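PDB 3WWC: oxidized polyvinyl alcohol hydrolase from Pseudomonas sp. VM15C, which hydrolyses beta-diketones such as 4,6-nonanedione and cleaves oxidized polyvinyl alcohol in the second step of polyvinyl alcohol degradation. Local coordinates for residues A[165-168]-A[169-172]; A[307-310]-A[311-314]. The protein carries 1 engineered substitution. All coordinates share one frame; numbering follows the deposited sequence.

Interaction 1 of 2, residues A[165-168]-A[169-172]; sequences KLDA and RRLF
The carboxylate of D167 binds R169 and R170 across the turn, one oxygen for each. OD2 receives NH1 of R170 at 2.8 Å in a salt bridge that is also a hydrogen bond; the nitrogen arrives on the syn lone pair, and the oxygen lies close to the guanidinium plane, at its edge, although the two flat groups are turned 65° apart. OD1 takes the backbone N of R169 at 2.9 Å, approached on its anti side and well out of the carboxylate plane. Both bonds depend on the first torsion of D167, which sets CG opposite the backbone N (chi1 179°), on the side where the chain continues into R169 and R170. R170 meets it with a chain extended from CG to NE that passes across the acid, CD coming within 3.4 Å of OD2.

The backbone here forms a type I beta turn from D167 to R170, closed by R170 N to D167 O at 2.9 Å, with the donor above the carbonyl plane. The D167 side chain to R169 N bond, two residues on, is the one that defines an Asx turn, here laid over the beta turn. The turn joins short strand 166-167 to strand 170-176 of the alpha/beta-hydrolase central sheet, a strand leading to engineered A177 in the probable nucleophile elbow.

CD2 of L171 rests against D167 O at 3.3 Å, and a water bridges A168 O to L171 N, donating to the former and accepting from the latter. Further out, L171 packs on V64 of the neighbouring strand 62-68 and on V157 of helix 148-160. The second partner of R170 is the carbonyl of A322, bound through NE, whereas R169 leads its guanidinium away to K326 O, which takes NH2.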
loop_
_atom_site.group_PDB
_atom_site.type_symbol
_atom_site.label_atom_id
_atom_site.label_comp_id
_atom_site.label_asym_id
_atom_site.label_seq_id
_atom_site.Cartn_x
_atom_site.Cartn_y
_atom_site.Cartn_z
ATOM N N LYS A 165 -22.471 -3.831 -4.710
ATOM C CA LYS A 165 -22.451 -4.706 -3.525
ATOM C C LYS A 165 -21.019 -5.092 -3.226
ATOM O O LYS A 165 -20.364 -5.754 -4.022
ATOM C CB LYS A 165 -23.253 -5.972 -3.783
ATOM C CG LYS A 165 -24.718 -5.672 -4.009
ATOM C CD LYS A 165 -25.485 -6.990 -4.134
ATOM C CE LYS A 165 -26.956 -6.701 -4.442
ATOM N NZ LYS A 165 -27.661 -7.950 -4.866
ATOM N N LEU A 166 -20.545 -4.631 -2.085
ATOM C CA LEU A 166 -19.170 -4.885 -1.671
ATOM C C LEU A 166 -19.146 -5.759 -0.421
ATOM O O LEU A 166 -19.984 -5.620 0.485
ATOM C CB LEU A 166 -18.459 -3.568 -1.338
ATOM C CG LEU A 166 -18.530 -2.498 -2.442
ATOM C CD1 LEU A 166 -17.676 -1.289 -2.034
ATOM C CD2 LEU A 166 -18.031 -3.060 -3.784
ATOM N N ASP A 167 -18.190 -6.681 -0.399
ATOM C CA ASP A 167 -17.987 -7.594 0.730
ATOM C C ASP A 167 -17.162 -6.882 1.793
ATOM O O ASP A 167 -15.941 -6.681 1.626
ATOM C CB ASP A 167 -17.303 -8.842 0.200
ATOM C CG ASP A 167 -17.016 -9.877 1.286
ATOM O OD1 ASP A 167 -17.101 -9.553 2.481
ATOM O OD2 ASP A 167 -16.688 -11.021 0.879
ATOM N N ALA A 168 -17.804 -6.502 2.897
ATOM C CA ALA A 168 -17.156 -5.749 3.964
ATOM C C ALA A 168 -16.059 -6.506 4.704
ATOM O O ALA A 168 -15.314 -5.889 5.478
ATOM C CB ALA A 168 -18.233 -5.224 4.974
ATOM N N ARG A 169 -15.962 -7.812 4.449
ATOM C CA ARG A 169 -14.901 -8.633 5.045
ATOM C C ARG A 169 -13.750 -8.838 4.052
ATOM O O ARG A 169 -12.774 -9.535 4.378
ATOM C CB ARG A 169 -15.397 -10.036 5.435
ATOM C CG ARG A 169 -16.477 -9.981 6.546
ATOM C CD ARG A 169 -16.820 -11.435 6.977
ATOM N NE ARG A 169 -15.684 -12.065 7.658
ATOM C CZ ARG A 169 -15.455 -13.389 7.743
ATOM N NH1 ARG A 169 -16.282 -14.273 7.177
ATOM N NH2 ARG A 169 -14.409 -13.840 8.437
ATOM N N ARG A 170 -13.838 -8.230 2.861
ATOM C CA ARG A 170 -12.796 -8.460 1.854
ATOM C C ARG A 170 -12.480 -7.147 1.164
ATOM O O ARG A 170 -12.495 -7.050 -0.069
ATOM C CB ARG A 170 -13.248 -9.523 0.851
ATOM C CG ARG A 170 -13.253 -10.939 1.477
ATOM C CD ARG A 170 -13.496 -11.982 0.405
ATOM N NE ARG A 170 -13.418 -13.350 0.906
ATOM C CZ ARG A 170 -14.398 -13.979 1.528
ATOM N NH1 ARG A 170 -15.576 -13.377 1.770
ATOM N NH2 ARG A 170 -14.214 -15.272 1.875
ATOM N N LEU A 171 -12.174 -6.142 1.963
ATOM C CA LEU A 171 -11.772 -4.831 1.418
ATOM C C LEU A 171 -10.232 -4.788 1.482
ATOM O O LEU A 171 -9.657 -4.711 2.580
ATOM C CB LEU A 171 -12.347 -3.669 2.249
ATOM C CG LEU A 171 -13.890 -3.743 2.394
ATOM C CD1 LEU A 171 -14.314 -2.600 3.306
ATOM C CD2 LEU A 171 -14.610 -3.697 1.043
ATOM N N PHE A 172 -9.582 -4.804 0.306
ATOM C CA PHE A 172 -8.114 -4.851 0.231
ATOM C C PHE A 172 -7.525 -3.686 -0.526
ATOM O O PHE A 172 -8.098 -3.257 -1.534
ATOM C CB PHE A 172 -7.705 -6.123 -0.523
ATOM C CG PHE A 172 -8.175 -7.404 0.169
ATOM C CD1 PHE A 172 -7.656 -7.751 1.392
ATOM C CD2 PHE A 172 -9.131 -8.198 -0.404
ATOM C CE1 PHE A 172 -8.104 -8.915 2.046
ATOM C CE2 PHE A 172 -9.603 -9.377 0.242
ATOM C CZ PHE A 172 -9.088 -9.726 1.453
HETATM O O HOH W 1 -12.568 -5.607 5.015
#

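Interaction 2 of 2, residues A[307-310]-A[311-314]; sequences QLNT and QEFN
At the N-terminus of helix 310-322, N309 holds the N-cap position, but its side chain makes no capping bond; what it meets across the first turn is E312. The two side chains lie next to each other and point the same way, amide and carboxylate stacked with their planes 26° apart. OD1 of N309 stands 3.3 Å from OE2 of E312, two acceptor oxygens in van der Waals proximity and not a hydrogen bond, while CB of N309 touches the carboxylate carbon CD at 3.8 Å. E312 reaches this place with a chain extended beyond CG (chi2 179°), and its CB also leans on N309 O at 3.5 Å. The amide is held from elsewhere: ND2 donates to the carbonyl of E340. Replacing N309 by an alanine would probably cost the E340 carbonyl this amide donor and strip the E312 carboxylate of the flat group stacked against it.

The first turn is built by backbone i to i+4 bonds of an alpha-helix. N309 O accepts F313 N at 2.8 Å, the donor nearly in line with the C=O bond (168°), and T310 O accepts N314 N at 3.0 Å. Side chains of the first turn then fasten it to the surrounding loops. T310 bonds through OG1 to P306 O, and N314 OD1 accepts from the indole NE1 of W305; CG of N314 lies 3.4 Å from T310 O. Q311 NE2 donates to G85 O, and the ring of F313 stacks with Y342. Beyond these, the N-H groups of Q311 and E312, which the opening turn of a helix leaves without a carbonyl in the helix, bind O5 and O6 of a citrate probably taken up from the crystallisation liquor.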
loop_
_atom_site.group_PDB
_atom_site.type_symbol
_atom_site.label_atom_id
_atom_site.label_comp_id
_atom_site.label_asym_id
_atom_site.label_seq_id
_atom_site.Cartn_x
_atom_site.Cartn_y
_atom_site.Cartn_z
ATOM N N GLN A 307 6.991 -7.961 -12.543
ATOM C CA GLN A 307 7.139 -8.068 -13.982
ATOM C C GLN A 307 7.028 -9.457 -14.548
ATOM O O GLN A 307 6.609 -9.616 -15.714
ATOM C CB GLN A 307 8.505 -7.509 -14.391
ATOM C CG GLN A 307 8.660 -6.009 -14.109
ATOM C CD GLN A 307 7.782 -5.161 -14.992
ATOM O OE1 GLN A 307 6.849 -4.492 -14.512
ATOM N NE2 GLN A 307 8.047 -5.169 -16.285
ATOM N N LEU A 308 7.428 -10.435 -13.760
ATOM C CA LEU A 308 7.339 -11.817 -14.213
ATOM C C LEU A 308 5.904 -12.341 -13.997
ATOM O O LEU A 308 5.398 -12.346 -12.861
ATOM C CB LEU A 308 8.333 -12.697 -13.437
ATOM C CG LEU A 308 9.787 -12.255 -13.535
ATOM C CD1 LEU A 308 10.605 -13.000 -12.428
ATOM C CD2 LEU A 308 10.304 -12.500 -14.965
ATOM N N ASN A 309 5.265 -12.822 -15.064
ATOM C CA ASN A 309 3.890 -13.365 -14.958
ATOM C C ASN A 309 3.023 -12.419 -14.168
ATOM O O ASN A 309 2.342 -12.806 -13.220
ATOM C CB ASN A 309 3.945 -14.753 -14.303
ATOM C CG ASN A 309 4.791 -15.722 -15.105
ATOM O OD1 ASN A 309 4.573 -15.844 -16.312
ATOM N ND2 ASN A 309 5.720 -16.414 -14.468
ATOM N N THR A 310 3.024 -11.171 -14.606
ATOM C CA THR A 310 2.309 -10.109 -13.903
ATOM C C THR A 310 0.872 -10.400 -13.571
ATOM O O THR A 310 0.473 -10.262 -12.420
ATOM C CB THR A 310 2.369 -8.817 -14.700
ATOM O OG1 THR A 310 3.739 -8.450 -14.870
ATOM C CG2 THR A 310 1.630 -7.666 -13.937
ATOM N N GLN A 311 0.065 -10.781 -14.551
ATOM C CA GLN A 311 -1.337 -11.045 -14.240
ATOM C C GLN A 311 -1.505 -12.310 -13.421
ATOM O O GLN A 311 -2.408 -12.368 -12.572
ATOM C CB GLN A 311 -2.184 -11.103 -15.533
ATOM C CG GLN A 311 -2.318 -9.761 -16.229
ATOM C CD GLN A 311 -2.988 -8.734 -15.294
ATOM O OE1 GLN A 311 -3.951 -9.034 -14.595
ATOM N NE2 GLN A 311 -2.420 -7.551 -15.239
ATOM N N GLU A 312 -0.700 -13.327 -13.665
ATOM C CA GLU A 312 -0.776 -14.518 -12.801
ATOM C C GLU A 312 -0.487 -14.085 -11.352
ATOM O O GLU A 312 -1.133 -14.551 -10.423
ATOM C CB GLU A 312 0.269 -15.580 -13.161
ATOM C CG GLU A 312 0.004 -16.293 -14.475
ATOM C CD GLU A 312 1.128 -17.294 -14.724
ATOM O OE1 GLU A 312 1.529 -18.022 -13.787
ATOM O OE2 GLU A 312 1.614 -17.310 -15.875
ATOM N N PHE A 313 0.485 -13.194 -11.158
ATOM C CA PHE A 313 0.798 -12.736 -9.811
ATOM C C PHE A 313 -0.362 -11.962 -9.197
ATOM O O PHE A 313 -0.746 -12.205 -8.058
ATOM C CB PHE A 313 2.057 -11.841 -9.790
ATOM C CG PHE A 313 2.317 -11.283 -8.438
ATOM C CD1 PHE A 313 2.926 -12.075 -7.475
ATOM C CD2 PHE A 313 1.860 -9.997 -8.119
ATOM C CE1 PHE A 313 3.094 -11.600 -6.157
ATOM C CE2 PHE A 313 2.024 -9.518 -6.791
ATOM C CZ PHE A 313 2.633 -10.328 -5.847
ATOM N N ASN A 314 -0.962 -11.043 -9.951
ATOM C CA ASN A 314 -2.067 -10.254 -9.437
ATOM C C ASN A 314 -3.209 -11.161 -9.019
ATOM O O ASN A 314 -3.817 -10.965 -7.959
ATOM C CB ASN A 314 -2.609 -9.241 -10.457
ATOM C CG ASN A 314 -1.649 -8.106 -10.771
ATOM O OD1 ASN A 314 -0.574 -8.002 -10.187
ATOM N ND2 ASN A 314 -2.063 -7.226 -11.706
#

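How the interactions relate
Interaction 1 comes first along the chain, and interaction 2 lies well after it; their centres are 23 Å apart and their nearest atoms about 10 Å, so they do not touch. Residues 165-172 form the corner that leads into strand 170-176 at the middle of the central sheet of the alpha/beta-hydrolase fold, whereas 307-314 follow strand 292-298 of the same sheet and start helix 310-322. That helix connects them: R170 bonds to the carbonyl of A322, its last residue, so interaction 1 meets its C-terminal end and interaction 2 forms its N-terminal end. Both lie away from the butanoate pockets, and each marks a chain entry into a main element of the fold.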